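Local coordinates for protein RNA-dependent RNA polymerase (Farallon virus, PDB 6DX5) that carries an N-terminal viral OTU-type cysteine protease domain, the part described here, in a longer protein that probably has RNA-directed RNA polymerase activity, at residues Ile20-Phe25 / Trp143-Asp148; Asp54-Thr59 / Glu130-Ala135; Thr59-Ala64 / Asp116-Gly121. One frame throughout, in Å; residues are numbered along the deposited sequence.

From the N terminus, residues 20-25, in the loop before strand 26-29, open interaction 1. The chain then passes helix 37-47 and reaches helix 53-66, whose residues 54-59 and 59-64 open interactions 2 and 3 and share Thr59. The end of helix 103-117 closes interaction 3, helix 126-136 closes interaction 2, and strand 140-145 with its following turn closes interaction 1. The three loops therefore nest one within another and none cross. Interactions 2 and 3 gather the helical part around helix 53-66, their centres about 9 Å apart. Interaction 1 lies on the opposite side of the chain's centre and ties a loop to the mixed sheet.

Interaction 1 of 3, residues Ile20-Phe25 / Trp143-Asp148; sequences IAIPDF and WNVNTD
Ile22 points its CG1 branch away from its own carbonyl carbon, and the further turn at chi2 (-46°) bends CD1 toward the indole of Trp143. On the strand, Trp143 also sets CG anti to its carbonyl carbon (chi1 -57°), which carries the ring out to meet the loop. Ile22 CD1 arrives obliquely near the fusion of the two indole rings, 4.0 Å from Trp143 CE3. The preceding methylene, Ile22 CG1, rests 3.8 Å from Val145 CG1, the two side chains lying roughly at right angles. Farther along the indole, Ile20 CD1 comes to 4.4 Å from Trp143 CZ3, a looser touch.

Residues 21-25 turn back on themselves, held by backbone bonds from Asp24 N to Ala21 O (3.2 Å) and from Phe25 N to Ile22 O (3.0 Å). Loop and sheet are joined next door, where Ile20 and Ile22 form backbone hydrogen bonds with Val151 and Met149. The indole has other partners too: Trp143 NE1 is hydrogen-bonded to Asn167 OD1, and its ring meets that of Phe26.

Across the two segments the chemistry is wholly apolar. Such contacts are not directional, so the backbone bonds of Ile20 and Ile22 and the indole N-H bond to Asn167 probably do more to set the alignment, while the isoleucine and valine methyls contribute dispersion and exclusion of water.

Interaction 2 of 3, residues Asp54-Thr59 / Glu130-Ala135; sequences DTVKGT and EMLASA
Helical residues 54-59 and 130-135 pass nearly at right angles: the axes of these short segments make an angle of 84° and approach to 10.0 Å. The backbones draw nearest at Thr59 and Leu132, whose CA atoms are 7.0 Å apart.

Both methyls of Leu132 reach Val56, and CD2 extends on to Thr59. Leu132 CD1 presses against Val56 CG1 at 3.6 Å, the two side chains crossing at about a right angle. Leu132 CD2 turns to the helix surface itself, lying 3.8 Å from the carbonyl oxygen Val56 O and 4.0 Å from Thr59 CG2. That threonine methyl, Thr59 CG2, also meets Ala135 CB, at 4.1 Å, so Thr59 touches two residues one turn apart on helix 126-136.

Thr59 presents its methyl to this partner while its hydroxyl bonds within its own helix. With OG1 beside the backbone N (chi1 -59°), the hydroxyl of Thr59 donates from OG1 to Thr55 O at 2.6 Å, and CG2 is left anti to the backbone N, facing Leu132 and Ala135. Thr59 N bonds to the same Thr55 O, the two donors coming from opposite faces of the carbonyl plane. The OG1 bond probably holds chi1 of Thr59 and satisfies the hydroxyl, leaving an apolar surface to the packing.

Helix 37-47 adds Phe42, Ala43 and Phe47 against Val56 and Phe38 against Leu132; Met131 packs on Tyr63 and Ala64, farther along helix 53-66. Near-perpendicular, methyl-lined helix packing of this kind builds the helical part of the OTU-like cysteine protease fold, where helix 126-136 in turn leans on strand 151-157 through Phe157.

Interaction 3 of 3, residues Thr59-Ala64 / Asp116-Gly121; sequences TALGYA and DATKEG
Leu61 makes every apolar touch from helical residues 59-64, and it meets Ala117 and Thr118 at the C-terminal part of helix 103-117. Leu61 CD1 lies 4.1 Å from Ala117 CB, where the backbones are also nearest, with the CA atoms of Leu61 and Ala117 7.6 Å apart. The other methyl, Leu61 CD2, lies closer, 3.8 Å from Thr118 CG2, the two side chains meeting at a slant. The leucine torsions (chi1 -84°, chi2 42°) spread the isobutyl group so that CD1 meets Ala117 CB, while CD2 meets Thr118 CG2 and the Ala117 carbonyl.

A second kind of contact is between methyl and backbone: Leu61 CD2 also rests 4.1 Å from the carbonyl oxygen Ala117 O, packing against the Ala117-Thr118 peptide.

Polar bonds hold the receiving surface in shape. Thr118 OG1 occupies the position between its backbone N and carbonyl carbon (chi1 60°), where it is hydrogen-bonded to Leu114 O; this turns CG2 toward Leu61. The backbone bond from Lys119 N to Asp116 O, 3.2 Å long, tightens the turn, and Lys119 NZ reaches back to Glu115 O. One turn before Leu61, Lys57 NZ makes weak hydrogen bonds with Ala117 O and Lys119 O. Its ammonium group would probably help offset the partial negative charge of the carbonyls gathered here.

Around this buried contact, Tyr113 of helix 103-117 packs on Leu61 and Ala64, while Ala117 also touches Tyr122, and Asp116 OD2 is hydrogen-bonded to Tyr78 OH; Tyr122 and Tyr78 both line a dithiothreitol pocket. Tyr63 and Ala64 also contact Met131 of helix 126-136, so helix 53-66 packs on both helix 126-136 and the C-terminal part of helix 103-117, on different sides of its surface.

Interaction 1 of 3, residues Ile20-Phe25 / Trp143-Asp148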
loop_
_atom_site.group_PDB
_atom_site.type_symbol
_atom_site.label_atom_id
_atom_site.label_comp_id
_atom_site.label_asym_id
_atom_site.label_seq_id
_atom_site.Cartn_x
_atom_site.Cartn_y
_atom_site.Cartn_z
ATOM N N ILE A 20 11.597 -10.776 10.923
ATOM C CA ILE A 20 12.807 -10.563 11.691
ATOM C C ILE A 20 12.422 -9.795 12.955
ATOM O O ILE A 20 11.308 -9.275 13.086
ATOM C CB ILE A 20 13.841 -9.801 10.832
ATOM C CG1 ILE A 20 14.350 -10.684 9.705
ATOM C CG2 ILE A 20 15.027 -9.459 11.589
ATOM C CD1 ILE A 20 15.215 -9.899 8.712
ATOM N N ALA A 21 13.335 -9.807 13.928
ATOM C CA ALA A 21 13.388 -8.815 14.982
ATOM C C ALA A 21 14.386 -7.725 14.569
ATOM O O ALA A 21 15.582 -8.009 14.413
ATOM C CB ALA A 21 13.825 -9.477 16.284
ATOM N N ILE A 22 13.918 -6.482 14.447
ATOM C CA ILE A 22 14.785 -5.344 14.072
ATOM C C ILE A 22 16.000 -5.182 14.997
ATOM O O ILE A 22 17.112 -5.000 14.479
ATOM C CB ILE A 22 13.999 -4.023 13.989
ATOM C CG1 ILE A 22 13.042 -4.028 12.789
ATOM C CG2 ILE A 22 14.938 -2.817 13.851
ATOM C CD1 ILE A 22 13.675 -4.522 11.517
ATOM N N PRO A 23 15.887 -5.258 16.336
ATOM C CA PRO A 23 17.083 -4.992 17.166
ATOM C C PRO A 23 18.197 -6.024 17.007
ATOM O O PRO A 23 19.333 -5.736 17.392
ATOM C CB PRO A 23 16.527 -4.979 18.601
ATOM C CG PRO A 23 15.052 -4.678 18.436
ATOM C CD PRO A 23 14.704 -5.475 17.202
ATOM N N ASP A 24 17.928 -7.197 16.427
ATOM C CA ASP A 24 18.990 -8.166 16.142
ATOM C C ASP A 24 19.899 -7.780 14.972
ATOM O O ASP A 24 20.960 -8.393 14.827
ATOM C CB ASP A 24 18.415 -9.564 15.831
ATOM C CG ASP A 24 17.592 -10.188 16.991
ATOM O OD1 ASP A 24 16.689 -10.994 16.671
ATOM O OD2 ASP A 24 17.843 -9.909 18.196
ATOM N N PHE A 25 19.493 -6.829 14.115
ATOM C CA PHE A 25 20.261 -6.419 12.936
ATOM C C PHE A 25 20.534 -4.924 12.859
ATOM O O PHE A 25 21.479 -4.531 12.172
ATOM C CB PHE A 25 19.535 -6.858 11.634
ATOM C CG PHE A 25 19.402 -8.357 11.510
ATOM C CD1 PHE A 25 20.394 -9.099 10.890
ATOM C CD2 PHE A 25 18.329 -9.034 12.092
ATOM C CE1 PHE A 25 20.316 -10.498 10.835
ATOM C CE2 PHE A 25 18.235 -10.446 12.041
ATOM C CZ PHE A 25 19.228 -11.175 11.413
ATOM N N TRP A 143 10.461 -0.626 7.100
ATOM C CA TRP A 143 10.135 -1.800 7.902
ATOM C C TRP A 143 8.953 -1.431 8.798
ATOM O O TRP A 143 9.076 -0.558 9.663
ATOM C CB TRP A 143 11.329 -2.245 8.764
ATOM C CG TRP A 143 12.594 -2.562 8.043
ATOM C CD1 TRP A 143 13.535 -1.670 7.611
ATOM C CD2 TRP A 143 13.032 -3.860 7.612
ATOM N NE1 TRP A 143 14.549 -2.334 6.964
ATOM C CE2 TRP A 143 14.260 -3.677 6.945
ATOM C CE3 TRP A 143 12.510 -5.157 7.739
ATOM C CZ2 TRP A 143 14.985 -4.748 6.379
ATOM C CZ3 TRP A 143 13.243 -6.235 7.196
ATOM C CH2 TRP A 143 14.446 -6.010 6.496
ATOM N N ASN A 144 7.821 -2.077 8.592
ATOM C CA ASN A 144 6.664 -1.827 9.428
ATOM C C ASN A 144 6.722 -2.793 10.603
ATOM O O ASN A 144 6.704 -4.018 10.408
ATOM C CB ASN A 144 5.371 -2.018 8.624
ATOM C CG ASN A 144 5.336 -1.159 7.373
ATOM O OD1 ASN A 144 5.486 -1.665 6.246
ATOM N ND2 ASN A 144 5.229 0.134 7.559
ATOM N N VAL A 145 6.726 -2.268 11.812
ATOM C CA VAL A 145 6.890 -3.122 12.972
ATOM C C VAL A 145 5.740 -2.924 13.945
ATOM O O VAL A 145 5.025 -1.914 13.918
ATOM C CB VAL A 145 8.216 -2.834 13.655
ATOM C CG1 VAL A 145 9.355 -3.046 12.678
ATOM C CG2 VAL A 145 8.164 -1.406 14.235
ATOM N N ASN A 146 5.572 -3.906 14.838
ATOM C CA ASN A 146 4.587 -3.714 15.883
ATOM C C ASN A 146 5.310 -3.035 17.039
ATOM O O ASN A 146 6.452 -2.580 16.898
ATOM C CB ASN A 146 3.914 -5.032 16.260
ATOM C CG ASN A 146 4.897 -6.048 16.673
ATOM O OD1 ASN A 146 6.078 -5.742 16.775
ATOM N ND2 ASN A 146 4.445 -7.277 16.902
ATOM N N THR A 147 4.665 -2.954 18.189
ATOM C CA THR A 147 5.210 -2.082 19.217
ATOM C C THR A 147 6.400 -2.696 19.948
ATOM O O THR A 147 7.135 -1.949 20.598
ATOM C CB THR A 147 4.097 -1.696 20.197
ATOM O OG1 THR A 147 3.516 -2.897 20.727
ATOM C CG2 THR A 147 2.989 -0.896 19.431
ATOM N N ASP A 148 6.621 -4.009 19.828
ATOM C CA ASP A 148 7.823 -4.686 20.301
ATOM C C ASP A 148 8.894 -4.873 19.204
ATOM O O ASP A 148 9.779 -5.729 19.350
ATOM C CB ASP A 148 7.439 -6.033 20.907
ATOM C CG ASP A 148 6.747 -6.965 19.903
ATOM O OD1 ASP A 148 7.013 -6.860 18.688
ATOM O OD2 ASP A 148 5.955 -7.842 20.319
#

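Interaction 2 of 3, residues Asp54-Thr59 / Glu130-Ala135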
loop_
_atom_site.group_PDB
_atom_site.type_symbol
_atom_site.label_atom_id
_atom_site.label_comp_id
_atom_site.label_asym_id
_atom_site.label_seq_id
_atom_site.Cartn_x
_atom_site.Cartn_y
_atom_site.Cartn_z
ATOM N N ASP A 54 14.141 19.494 5.778
ATOM C CA ASP A 54 13.471 20.437 4.890
ATOM C C ASP A 54 14.045 20.365 3.485
ATOM O O ASP A 54 13.300 20.514 2.500
ATOM C CB ASP A 54 13.562 21.883 5.430
ATOM C CG ASP A 54 15.019 22.298 5.852
ATOM O OD1 ASP A 54 15.946 21.442 5.881
ATOM O OD2 ASP A 54 15.238 23.500 6.174
ATOM N N THR A 55 15.368 20.161 3.379
ATOM C CA THR A 55 15.984 19.904 2.078
ATOM C C THR A 55 15.499 18.574 1.505
ATOM O O THR A 55 15.273 18.440 0.299
ATOM C CB THR A 55 17.486 19.916 2.257
ATOM O OG1 THR A 55 17.861 21.190 2.791
ATOM C CG2 THR A 55 18.246 19.629 0.947
ATOM N N VAL A 56 15.311 17.583 2.368
ATOM C CA VAL A 56 14.760 16.310 1.922
ATOM C C VAL A 56 13.336 16.516 1.409
ATOM O O VAL A 56 12.960 16.031 0.338
ATOM C CB VAL A 56 14.812 15.279 3.080
ATOM C CG1 VAL A 56 13.984 14.044 2.692
ATOM C CG2 VAL A 56 16.275 14.891 3.374
ATOM N N LYS A 57 12.512 17.236 2.178
ATOM C CA LYS A 57 11.171 17.510 1.725
ATOM C C LYS A 57 11.203 18.255 0.376
ATOM O O LYS A 57 10.476 17.899 -0.559
ATOM C CB LYS A 57 10.441 18.337 2.771
ATOM C CG LYS A 57 8.974 18.656 2.397
ATOM C CD LYS A 57 8.207 19.290 3.615
ATOM C CE LYS A 57 6.729 19.593 3.187
ATOM N NZ LYS A 57 5.883 20.368 4.160
ATOM N N GLY A 58 12.016 19.319 0.291
ATOM C CA GLY A 58 12.131 20.092 -0.946
ATOM C C GLY A 58 12.583 19.220 -2.110
ATOM O O GLY A 58 12.134 19.396 -3.239
ATOM N N THR A 59 13.444 18.233 -1.840
ATOM C CA THR A 59 13.870 17.313 -2.884
ATOM C C THR A 59 12.699 16.497 -3.396
ATOM O O THR A 59 12.483 16.395 -4.609
ATOM C CB THR A 59 14.986 16.432 -2.351
ATOM O OG1 THR A 59 16.052 17.305 -1.948
ATOM C CG2 THR A 59 15.486 15.411 -3.422
ATOM N N GLU A 130 8.989 7.025 -2.337
ATOM C CA GLU A 130 9.111 6.695 -3.737
ATOM C C GLU A 130 9.814 7.816 -4.504
ATOM O O GLU A 130 10.637 7.560 -5.400
ATOM C CB GLU A 130 7.718 6.432 -4.293
ATOM C CG GLU A 130 7.663 6.326 -5.769
ATOM C CD GLU A 130 6.278 5.919 -6.300
ATOM O OE1 GLU A 130 5.229 6.235 -5.657
ATOM O OE2 GLU A 130 6.266 5.218 -7.374
ATOM N N MET A 131 9.484 9.071 -4.187
ATOM C CA MET A 131 10.056 10.202 -4.914
ATOM C C MET A 131 11.546 10.300 -4.643
ATOM O O MET A 131 12.349 10.473 -5.572
ATOM C CB MET A 131 9.342 11.478 -4.474
ATOM C CG MET A 131 7.815 11.466 -4.879
ATOM S SD MET A 131 7.003 12.888 -4.165
ATOM C CE MET A 131 5.219 12.464 -4.472
ATOM N N LEU A 132 11.917 10.203 -3.351
ATOM C CA LEU A 132 13.301 10.335 -2.941
ATOM C C LEU A 132 14.149 9.238 -3.559
ATOM O O LEU A 132 15.282 9.491 -3.970
ATOM C CB LEU A 132 13.370 10.246 -1.420
ATOM C CG LEU A 132 12.790 11.481 -0.735
ATOM C CD1 LEU A 132 12.713 11.211 0.810
ATOM C CD2 LEU A 132 13.764 12.645 -1.070
ATOM N N ALA A 133 13.620 8.002 -3.617
ATOM C CA ALA A 133 14.386 6.896 -4.171
ATOM C C ALA A 133 14.737 7.163 -5.633
ATOM O O ALA A 133 15.893 6.983 -6.045
ATOM C CB ALA A 133 13.599 5.587 -4.048
ATOM N N SER A 134 13.766 7.661 -6.412
ATOM C CA SER A 134 14.036 7.997 -7.803
ATOM C C SER A 134 14.847 9.279 -7.908
ATOM O O SER A 134 15.785 9.361 -8.707
ATOM C CB SER A 134 12.726 8.138 -8.577
ATOM O OG SER A 134 12.016 6.912 -8.579
ATOM N N ALA A 135 14.473 10.316 -7.147
ATOM C CA ALA A 135 15.198 11.584 -7.267
ATOM C C ALA A 135 16.677 11.382 -6.987
ATOM O O ALA A 135 17.521 11.917 -7.695
ATOM C CB ALA A 135 14.639 12.628 -6.284
#

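Interaction 3 of 3, residues Thr59-Ala64 / Asp116-Gly121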
loop_
_atom_site.group_PDB
_atom_site.type_symbol
_atom_site.label_atom_id
_atom_site.label_comp_id
_atom_site.label_asym_id
_atom_site.label_seq_id
_atom_site.Cartn_x
_atom_site.Cartn_y
_atom_site.Cartn_z
ATOM N N THR A 59 13.444 18.233 -1.840
ATOM C CA THR A 59 13.870 17.313 -2.884
ATOM C C THR A 59 12.699 16.497 -3.396
ATOM O O THR A 59 12.483 16.395 -4.609
ATOM C CB THR A 59 14.986 16.432 -2.351
ATOM O OG1 THR A 59 16.052 17.305 -1.948
ATOM C CG2 THR A 59 15.486 15.411 -3.422
ATOM N N ALA A 60 11.897 15.965 -2.480
ATOM C CA ALA A 60 10.780 15.125 -2.865
ATOM C C ALA A 60 9.775 15.912 -3.678
ATOM O O ALA A 60 9.372 15.481 -4.759
ATOM C CB ALA A 60 10.110 14.525 -1.619
ATOM N N LEU A 61 9.414 17.106 -3.215
ATOM C CA LEU A 61 8.391 17.880 -3.917
ATOM C C LEU A 61 8.922 18.435 -5.246
ATOM O O LEU A 61 8.169 18.528 -6.238
ATOM C CB LEU A 61 7.890 19.020 -3.044
ATOM C CG LEU A 61 6.783 18.737 -2.015
ATOM C CD1 LEU A 61 6.998 17.441 -1.285
ATOM C CD2 LEU A 61 6.713 19.884 -1.007
ATOM N N GLY A 62 10.193 18.839 -5.299
ATOM C CA GLY A 62 10.721 19.324 -6.577
ATOM C C GLY A 62 10.752 18.203 -7.605
ATOM O O GLY A 62 10.421 18.402 -8.771
ATOM N N TYR A 63 11.130 16.996 -7.159
ATOM C CA TYR A 63 11.049 15.824 -8.011
ATOM C C TYR A 63 9.627 15.615 -8.527
ATOM O O TYR A 63 9.430 15.289 -9.716
ATOM C CB TYR A 63 11.555 14.575 -7.250
ATOM C CG TYR A 63 11.413 13.317 -8.070
ATOM C CD1 TYR A 63 10.260 12.510 -7.952
ATOM C CD2 TYR A 63 12.364 12.988 -9.022
ATOM C CE1 TYR A 63 10.082 11.377 -8.752
ATOM C CE2 TYR A 63 12.198 11.858 -9.838
ATOM C CZ TYR A 63 11.050 11.051 -9.675
ATOM O OH TYR A 63 10.875 9.929 -10.482
ATOM N N ALA A 64 8.626 15.733 -7.643
ATOM C CA ALA A 64 7.252 15.519 -8.095
ATOM C C ALA A 64 6.819 16.545 -9.156
ATOM O O ALA A 64 6.123 16.189 -10.110
ATOM C CB ALA A 64 6.308 15.554 -6.909
ATOM N N ASP A 116 -1.527 20.152 -0.664
ATOM C CA ASP A 116 -1.424 19.454 0.614
ATOM C C ASP A 116 0.017 19.387 1.073
ATOM O O ASP A 116 0.327 19.695 2.237
ATOM C CB ASP A 116 -1.990 18.037 0.530
ATOM C CG ASP A 116 -3.520 18.000 0.487
ATOM O OD1 ASP A 116 -4.201 19.044 0.710
ATOM O OD2 ASP A 116 -4.037 16.892 0.211
ATOM N N ALA A 117 0.917 18.977 0.174
ATOM C CA ALA A 117 2.261 18.604 0.601
ATOM C C ALA A 117 3.066 19.802 1.078
ATOM O O ALA A 117 3.918 19.657 1.960
ATOM C CB ALA A 117 2.997 17.891 -0.531
ATOM N N THR A 118 2.809 20.990 0.550
ATOM C CA THR A 118 3.635 22.122 0.930
ATOM C C THR A 118 3.219 22.712 2.269
ATOM O O THR A 118 3.989 23.480 2.848
ATOM C CB THR A 118 3.631 23.202 -0.170
ATOM O OG1 THR A 118 2.294 23.667 -0.403
ATOM C CG2 THR A 118 4.188 22.663 -1.476
ATOM N N LYS A 119 2.048 22.365 2.786
ATOM C CA LYS A 119 1.662 22.809 4.126
ATOM C C LYS A 119 2.697 22.370 5.157
ATOM O O LYS A 119 3.288 21.295 5.043
ATOM C CB LYS A 119 0.305 22.215 4.516
ATOM C CG LYS A 119 -0.850 22.549 3.606
ATOM C CD LYS A 119 -1.715 23.574 4.240
ATOM C CE LYS A 119 -3.158 23.438 3.750
ATOM N NZ LYS A 119 -3.248 23.429 2.279
ATOM N N GLU A 120 2.891 23.192 6.202
ATOM C CA GLU A 120 3.817 22.811 7.275
ATOM C C GLU A 120 3.307 21.608 8.065
ATOM O O GLU A 120 4.109 20.861 8.635
ATOM C CB GLU A 120 4.079 23.967 8.249
ATOM C CG GLU A 120 4.507 25.286 7.636
ATOM C CD GLU A 120 3.300 26.164 7.284
ATOM O OE1 GLU A 120 2.254 25.602 6.853
ATOM O OE2 GLU A 120 3.389 27.413 7.422
ATOM N N GLY A 121 1.983 21.415 8.135
ATOM C CA GLY A 121 1.404 20.300 8.864
ATOM C C GLY A 121 1.348 18.977 8.125
ATOM O O GLY A 121 0.781 18.007 8.632
#